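Local coordinates for protein aldehyde dehydrogenase (Anabaena variabilis, PDB 4H7N) that probably oxidises aldehydes to carboxylic acids with NAD+ as the electron acceptor, as other members of the aldehyde dehydrogenase family do, at residues T5-V10 / D19-P24; R28-Q33 / A197-Y202. All blocks are in the same frame, centred on the assembly; numbering follows the deposited sequence.

In the fold
Both contacts lie toward the periphery of the chain, on the same side of its centre, and strand 18-22 of contact 1 leads on into helix 27-46 of contact 2; their centres are about 18 Å apart. Contact 1 joins strands 8-11 and 18-22 into a two-stranded hairpin, an element of its own held by backbone hydrogen bonds, with half its touching residues exposed. Contact 2 begins a few residues later, where helix 27-46 meets the C-terminal part of helix 193-200, far on in the sequence. It has no hydrogen bond across it and rests on apolar and CH-pi packing, burying 211 Å² against 525 Å² in the hairpin. Both lie away from the predicted active-site residue Glu232.

Contact 1 of 2, residues T5-V10 / D19-P24; sequences TKTIEV and DYVIIP
Ile8 and Ile22 pair through both of their backbone polar groups: Ile8 N donates to Ile22 O at 2.9 Å, and Ile22 N returns a bond to Ile8 O at 3.0 Å, both close to straight. Beyond Glu9 and Val21, which face each other as a non-hydrogen-bonded pair, the pairing becomes less regular: Val10 N reaches Tyr20 O at 2.8 Å in a more bent bond, tilted 33° from the carbonyl plane, and Asp19 N donates to Val10 O at 3.1 Å.

Ile8 can be followed outward. Its CB rests on Ile22 CG1 at 3.7 Å, on the face of the hairpin that also carries Val10. CG1 lies anti to the carbonyl carbon (chi1 -64°), and CD1 beyond it meets Pro24 CG at 3.6 Å, the two side chains crossing obliquely. Further along the same face, Val10 CG2 comes to the edge of the Tyr20 ring, near its plane.

Past the strand ends, Ile23 lies beside Thr7, pointing the same way, while Val21 CG1 packs on Thr7 CB at 3.8 Å. A water then takes over from direct backbone pairing, donating to Lys6 O at 2.8 Å and to Pro24 O. The Asp19 carboxylate finds its partners outside the two segments, OD1 in a salt bridge with Arg167 and OD2 hydrogen-bonded to Asn12 and Asn76. The whole is an antiparallel beta hairpin, held against the loops around Pro166-Arg167 and Glu190 by its Val10 and Ile22 face and by polar ties from Asp19 and Ile23 N.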
loop_
_atom_site.group_PDB
_atom_site.type_symbol
_atom_site.label_atom_id
_atom_site.label_comp_id
_atom_site.label_asym_id
_atom_site.label_seq_id
_atom_site.Cartn_x
_atom_site.Cartn_y
_atom_site.Cartn_z
ATOM N N THR A 5 28.887 -3.485 -25.907
ATOM C CA THR A 5 28.161 -4.170 -24.836
ATOM C C THR A 5 28.786 -3.804 -23.498
ATOM O O THR A 5 29.919 -4.152 -23.237
ATOM C CB THR A 5 28.237 -5.697 -25.022
ATOM O OG1 THR A 5 27.771 -6.026 -26.338
ATOM C CG2 THR A 5 27.329 -6.432 -23.986
ATOM N N LYS A 6 28.069 -3.067 -22.665
ATOM C CA LYS A 6 28.590 -2.735 -21.364
ATOM C C LYS A 6 28.759 -3.995 -20.470
ATOM O O LYS A 6 27.921 -4.903 -20.487
ATOM C CB LYS A 6 27.658 -1.750 -20.693
ATOM C CG LYS A 6 28.302 -1.178 -19.446
ATOM C CD LYS A 6 27.274 -0.623 -18.517
ATOM C CE LYS A 6 27.803 -0.495 -17.106
ATOM N NZ LYS A 6 29.230 -0.092 -17.090
ATOM N N THR A 7 29.847 -4.086 -19.730
ATOM C CA THR A 7 30.015 -5.176 -18.788
ATOM C C THR A 7 30.435 -4.547 -17.453
ATOM O O THR A 7 30.935 -3.447 -17.443
ATOM C CB THR A 7 31.063 -6.212 -19.278
ATOM O OG1 THR A 7 32.364 -5.652 -19.224
ATOM C CG2 THR A 7 30.803 -6.649 -20.726
ATOM N N ILE A 8 30.251 -5.253 -16.345
ATOM C CA ILE A 8 30.651 -4.776 -15.034
ATOM C C ILE A 8 31.538 -5.857 -14.425
ATOM O O ILE A 8 31.144 -7.005 -14.351
ATOM C CB ILE A 8 29.412 -4.538 -14.126
ATOM C CG1 ILE A 8 28.538 -3.434 -14.695
ATOM C CG2 ILE A 8 29.847 -4.130 -12.723
ATOM C CD1 ILE A 8 27.110 -3.377 -14.184
ATOM N N GLU A 9 32.733 -5.485 -13.991
ATOM C CA GLU A 9 33.608 -6.421 -13.326
ATOM C C GLU A 9 33.256 -6.419 -11.848
ATOM O O GLU A 9 32.930 -5.372 -11.285
ATOM C CB GLU A 9 35.044 -6.028 -13.543
ATOM C CG GLU A 9 35.458 -6.132 -14.993
ATOM C CD GLU A 9 36.954 -5.912 -15.163
ATOM O OE1 GLU A 9 37.400 -4.743 -15.129
ATOM O OE2 GLU A 9 37.679 -6.921 -15.273
ATOM N N VAL A 10 33.320 -7.586 -11.216
ATOM C CA VAL A 10 32.744 -7.736 -9.885
ATOM C C VAL A 10 33.873 -8.133 -8.964
ATOM O O VAL A 10 34.597 -9.109 -9.234
ATOM C CB VAL A 10 31.612 -8.767 -9.874
ATOM C CG1 VAL A 10 31.064 -8.992 -8.467
ATOM C CG2 VAL A 10 30.493 -8.368 -10.812
ATOM N N ASP A 19 36.860 -11.068 -10.191
ATOM C CA ASP A 19 36.883 -12.480 -10.555
ATOM C C ASP A 19 35.589 -12.913 -11.180
ATOM O O ASP A 19 35.287 -14.096 -11.183
ATOM C CB ASP A 19 37.231 -13.349 -9.336
ATOM C CG ASP A 19 36.101 -13.363 -8.276
ATOM O OD1 ASP A 19 35.113 -12.578 -8.397
ATOM O OD2 ASP A 19 36.205 -14.164 -7.321
ATOM N N TYR A 20 34.809 -11.956 -11.690
ATOM C CA TYR A 20 33.499 -12.255 -12.192
ATOM C C TYR A 20 33.079 -11.062 -13.023
ATOM O O TYR A 20 33.538 -9.961 -12.763
ATOM C CB TYR A 20 32.528 -12.444 -11.058
ATOM C CG TYR A 20 31.265 -13.181 -11.424
ATOM C CD1 TYR A 20 31.297 -14.542 -11.630
ATOM C CD2 TYR A 20 30.038 -12.538 -11.490
ATOM C CE1 TYR A 20 30.153 -15.243 -11.923
ATOM C CE2 TYR A 20 28.870 -13.227 -11.791
ATOM C CZ TYR A 20 28.932 -14.581 -11.999
ATOM O OH TYR A 20 27.838 -15.338 -12.295
ATOM N N VAL A 21 32.245 -11.311 -14.017
ATOM C CA VAL A 21 31.781 -10.259 -14.945
ATOM C C VAL A 21 30.302 -10.441 -15.102
ATOM O O VAL A 21 29.841 -11.553 -15.263
ATOM C CB VAL A 21 32.389 -10.398 -16.349
ATOM C CG1 VAL A 21 31.813 -9.349 -17.285
ATOM C CG2 VAL A 21 33.909 -10.229 -16.269
ATOM N N ILE A 22 29.539 -9.366 -15.097
ATOM C CA ILE A 22 28.133 -9.482 -15.431
ATOM C C ILE A 22 27.860 -8.511 -16.570
ATOM O O ILE A 22 28.638 -7.584 -16.780
ATOM C CB ILE A 22 27.258 -9.137 -14.204
ATOM C CG1 ILE A 22 27.526 -7.732 -13.686
ATOM C CG2 ILE A 22 27.464 -10.170 -13.095
ATOM C CD1 ILE A 22 26.679 -7.417 -12.485
ATOM N N ILE A 23 26.762 -8.726 -17.280
ATOM C CA ILE A 23 26.393 -8.012 -18.475
ATOM C C ILE A 23 24.992 -7.413 -18.382
ATOM O O ILE A 23 24.049 -8.070 -18.665
ATOM C CB ILE A 23 26.359 -8.951 -19.709
ATOM C CG1 ILE A 23 27.563 -9.863 -19.729
ATOM C CG2 ILE A 23 26.303 -8.165 -21.020
ATOM C CD1 ILE A 23 28.826 -9.129 -19.910
ATOM N N PRO A 24 24.878 -6.131 -18.065
ATOM C CA PRO A 24 23.532 -5.628 -17.865
ATOM C C PRO A 24 22.785 -5.453 -19.171
ATOM O O PRO A 24 23.363 -5.071 -20.172
ATOM C CB PRO A 24 23.728 -4.302 -17.132
ATOM C CG PRO A 24 25.173 -3.984 -17.184
ATOM C CD PRO A 24 25.925 -5.166 -17.720
HETATM O O HOH W 1 25.460 -4.796 -21.747
#

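Contact 2 of 2, residues R28-Q33 / A197-Y202; sequences RLLAQQ and ANLINY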
loop_
_atom_site.group_PDB
_atom_site.type_symbol
_atom_site.label_atom_id
_atom_site.label_comp_id
_atom_site.label_asym_id
_atom_site.label_seq_id
_atom_site.Cartn_x
_atom_site.Cartn_y
_atom_site.Cartn_z
ATOM N N ARG A 28 16.352 -1.569 -24.203
ATOM C CA ARG A 28 15.633 -2.310 -25.266
ATOM C C ARG A 28 15.559 -3.844 -25.001
ATOM O O ARG A 28 14.505 -4.469 -25.094
ATOM C CB ARG A 28 16.293 -2.020 -26.626
ATOM C CG ARG A 28 15.369 -2.087 -27.828
ATOM C CD ARG A 28 15.956 -1.334 -29.029
ATOM N NE ARG A 28 15.010 -1.247 -30.146
ATOM C CZ ARG A 28 14.751 -2.227 -31.017
ATOM N NH1 ARG A 28 15.358 -3.413 -30.932
ATOM N NH2 ARG A 28 13.868 -2.021 -31.991
ATOM N N LEU A 29 16.671 -4.432 -24.643
ATOM C CA LEU A 29 16.694 -5.842 -24.245
ATOM C C LEU A 29 15.953 -6.148 -22.930
ATOM O O LEU A 29 15.346 -7.202 -22.771
ATOM C CB LEU A 29 18.138 -6.296 -24.079
ATOM C CG LEU A 29 18.353 -7.734 -23.584
ATOM C CD1 LEU A 29 17.605 -8.666 -24.516
ATOM C CD2 LEU A 29 19.844 -8.072 -23.542
ATOM N N LEU A 30 16.070 -5.271 -21.943
ATOM C CA LEU A 30 15.351 -5.475 -20.717
ATOM C C LEU A 30 13.835 -5.510 -20.956
ATOM O O LEU A 30 13.112 -6.383 -20.440
ATOM C CB LEU A 30 15.728 -4.389 -19.724
ATOM C CG LEU A 30 15.112 -4.601 -18.362
ATOM C CD1 LEU A 30 15.411 -5.989 -17.788
ATOM C CD2 LEU A 30 15.660 -3.510 -17.464
ATOM N N ALA A 31 13.358 -4.595 -21.781
ATOM C CA ALA A 31 11.922 -4.498 -22.122
ATOM C C ALA A 31 11.432 -5.773 -22.805
ATOM O O ALA A 31 10.326 -6.252 -22.590
ATOM C CB ALA A 31 11.701 -3.306 -23.055
ATOM N N GLN A 32 12.261 -6.284 -23.672
ATOM C CA GLN A 32 12.011 -7.545 -24.344
ATOM C C GLN A 32 11.867 -8.683 -23.374
ATOM O O GLN A 32 10.927 -9.437 -23.475
ATOM C CB GLN A 32 13.158 -7.793 -25.325
ATOM C CG GLN A 32 13.104 -9.007 -26.235
ATOM C CD GLN A 32 14.339 -9.034 -27.145
ATOM O OE1 GLN A 32 14.593 -8.062 -27.876
ATOM N NE2 GLN A 32 15.137 -10.113 -27.066
ATOM N N GLN A 33 12.764 -8.809 -22.394
ATOM C CA GLN A 33 12.660 -9.908 -21.412
ATOM C C GLN A 33 11.437 -9.768 -20.502
ATOM O O GLN A 33 10.843 -10.768 -20.123
ATOM C CB GLN A 33 13.898 -9.992 -20.543
ATOM C CG GLN A 33 15.178 -10.237 -21.316
ATOM C CD GLN A 33 16.349 -10.281 -20.375
ATOM O OE1 GLN A 33 17.148 -9.338 -20.303
ATOM N NE2 GLN A 33 16.437 -11.357 -19.608
ATOM N N ALA A 197 16.747 1.066 -12.029
ATOM C CA ALA A 197 15.908 2.166 -12.463
ATOM C C ALA A 197 15.159 1.833 -13.736
ATOM O O ALA A 197 13.944 2.097 -13.825
ATOM C CB ALA A 197 16.739 3.455 -12.641
ATOM N N ASN A 198 15.854 1.265 -14.728
ATOM C CA ASN A 198 15.183 0.856 -15.968
ATOM C C ASN A 198 14.022 -0.149 -15.773
ATOM O O ASN A 198 12.959 -0.006 -16.351
ATOM C CB ASN A 198 16.168 0.292 -16.989
ATOM C CG ASN A 198 17.078 1.361 -17.576
ATOM O OD1 ASN A 198 16.744 2.553 -17.580
ATOM N ND2 ASN A 198 18.251 0.943 -18.061
ATOM N N LEU A 199 14.248 -1.163 -14.941
ATOM C CA LEU A 199 13.238 -2.164 -14.642
ATOM C C LEU A 199 11.976 -1.607 -14.106
ATOM O O LEU A 199 10.915 -2.125 -14.414
ATOM C CB LEU A 199 13.816 -3.158 -13.616
ATOM C CG LEU A 199 12.969 -4.349 -13.229
ATOM C CD1 LEU A 199 12.728 -5.186 -14.479
ATOM C CD2 LEU A 199 13.724 -5.112 -12.151
ATOM N N ILE A 200 12.061 -0.567 -13.280
ATOM C CA ILE A 200 10.851 0.045 -12.728
ATOM C C ILE A 200 9.922 0.553 -13.833
ATOM O O ILE A 200 8.666 0.554 -13.659
ATOM C CB ILE A 200 11.218 1.169 -11.738
ATOM C CG1 ILE A 200 11.924 0.577 -10.518
ATOM C CG2 ILE A 200 10.005 1.981 -11.345
ATOM C CD1 ILE A 200 12.640 1.609 -9.661
ATOM N N ASN A 201 10.488 0.964 -14.967
ATOM C CA ASN A 201 9.644 1.318 -16.117
ATOM C C ASN A 201 8.841 0.218 -16.759
ATOM O O ASN A 201 7.944 0.556 -17.494
ATOM C CB ASN A 201 10.383 2.038 -17.201
ATOM C CG ASN A 201 10.989 3.316 -16.709
ATOM O OD1 ASN A 201 10.430 3.999 -15.858
ATOM N ND2 ASN A 201 12.196 3.587 -17.164
ATOM N N TYR A 202 9.114 -1.057 -16.468
ATOM C CA TYR A 202 8.481 -2.165 -17.195
ATOM C C TYR A 202 7.523 -3.061 -16.379
ATOM O O TYR A 202 6.804 -3.883 -16.962
ATOM C CB TYR A 202 9.555 -3.052 -17.848
ATOM C CG TYR A 202 10.482 -2.245 -18.724
ATOM C CD1 TYR A 202 9.983 -1.495 -19.804
ATOM C CD2 TYR A 202 11.823 -2.136 -18.427
ATOM C CE1 TYR A 202 10.827 -0.690 -20.579
ATOM C CE2 TYR A 202 12.682 -1.353 -19.198
ATOM C CZ TYR A 202 12.182 -0.621 -20.262
ATOM O OH TYR A 202 13.046 0.151 -21.015
#
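Leu30 and Ala31, on a regular turn of helix 27-46, face the C-terminal part of helix 193-200 and the turn that leads to Tyr202, with CA atoms 7.2 Å apart at Leu30 and Leu199 and 6.4 Å at Ala31 and Tyr202. Leu30 reaches across with CG anti to its backbone N (chi1 -175°). Its CD2 lies 3.7 Å from Leu199 N and close to Asn198 CB, while CG and CD2 together flank the CD2-CE2 side of the Tyr202 ring, Leu30 CD2 at the edge near the ring plane and 4.1 Å from Tyr202 CE2. Tyr202 meets its second neighbour differently, because Ala31 CB sits over a face of the ring, 4.0 Å from its centroid and 24° off the normal. That is a CH-pi contact, displaced toward the rim, with Tyr202 CE1 the nearest ring atom to Ala31 CB at 3.7 Å. Asn201 CB lies over the centre of the opposite face, so the ring is sandwiched between the N-terminal helix and its own preceding residue.

Helix 193-200 connects strands 186-188 and 205-209 of one mixed, largely parallel sheet, a layout consistent with the Rossmann-like domain that usually binds the dinucleotide in this family. Leu30 also rests on Pro25 and Val189, while Tyr202 touches Pro27 and Cys34 on the facing helix. One polar tie accompanies the apolar packing: the backbone O of Tyr202 accepts a hydrogen bond from Arg38, further along helix 27-46.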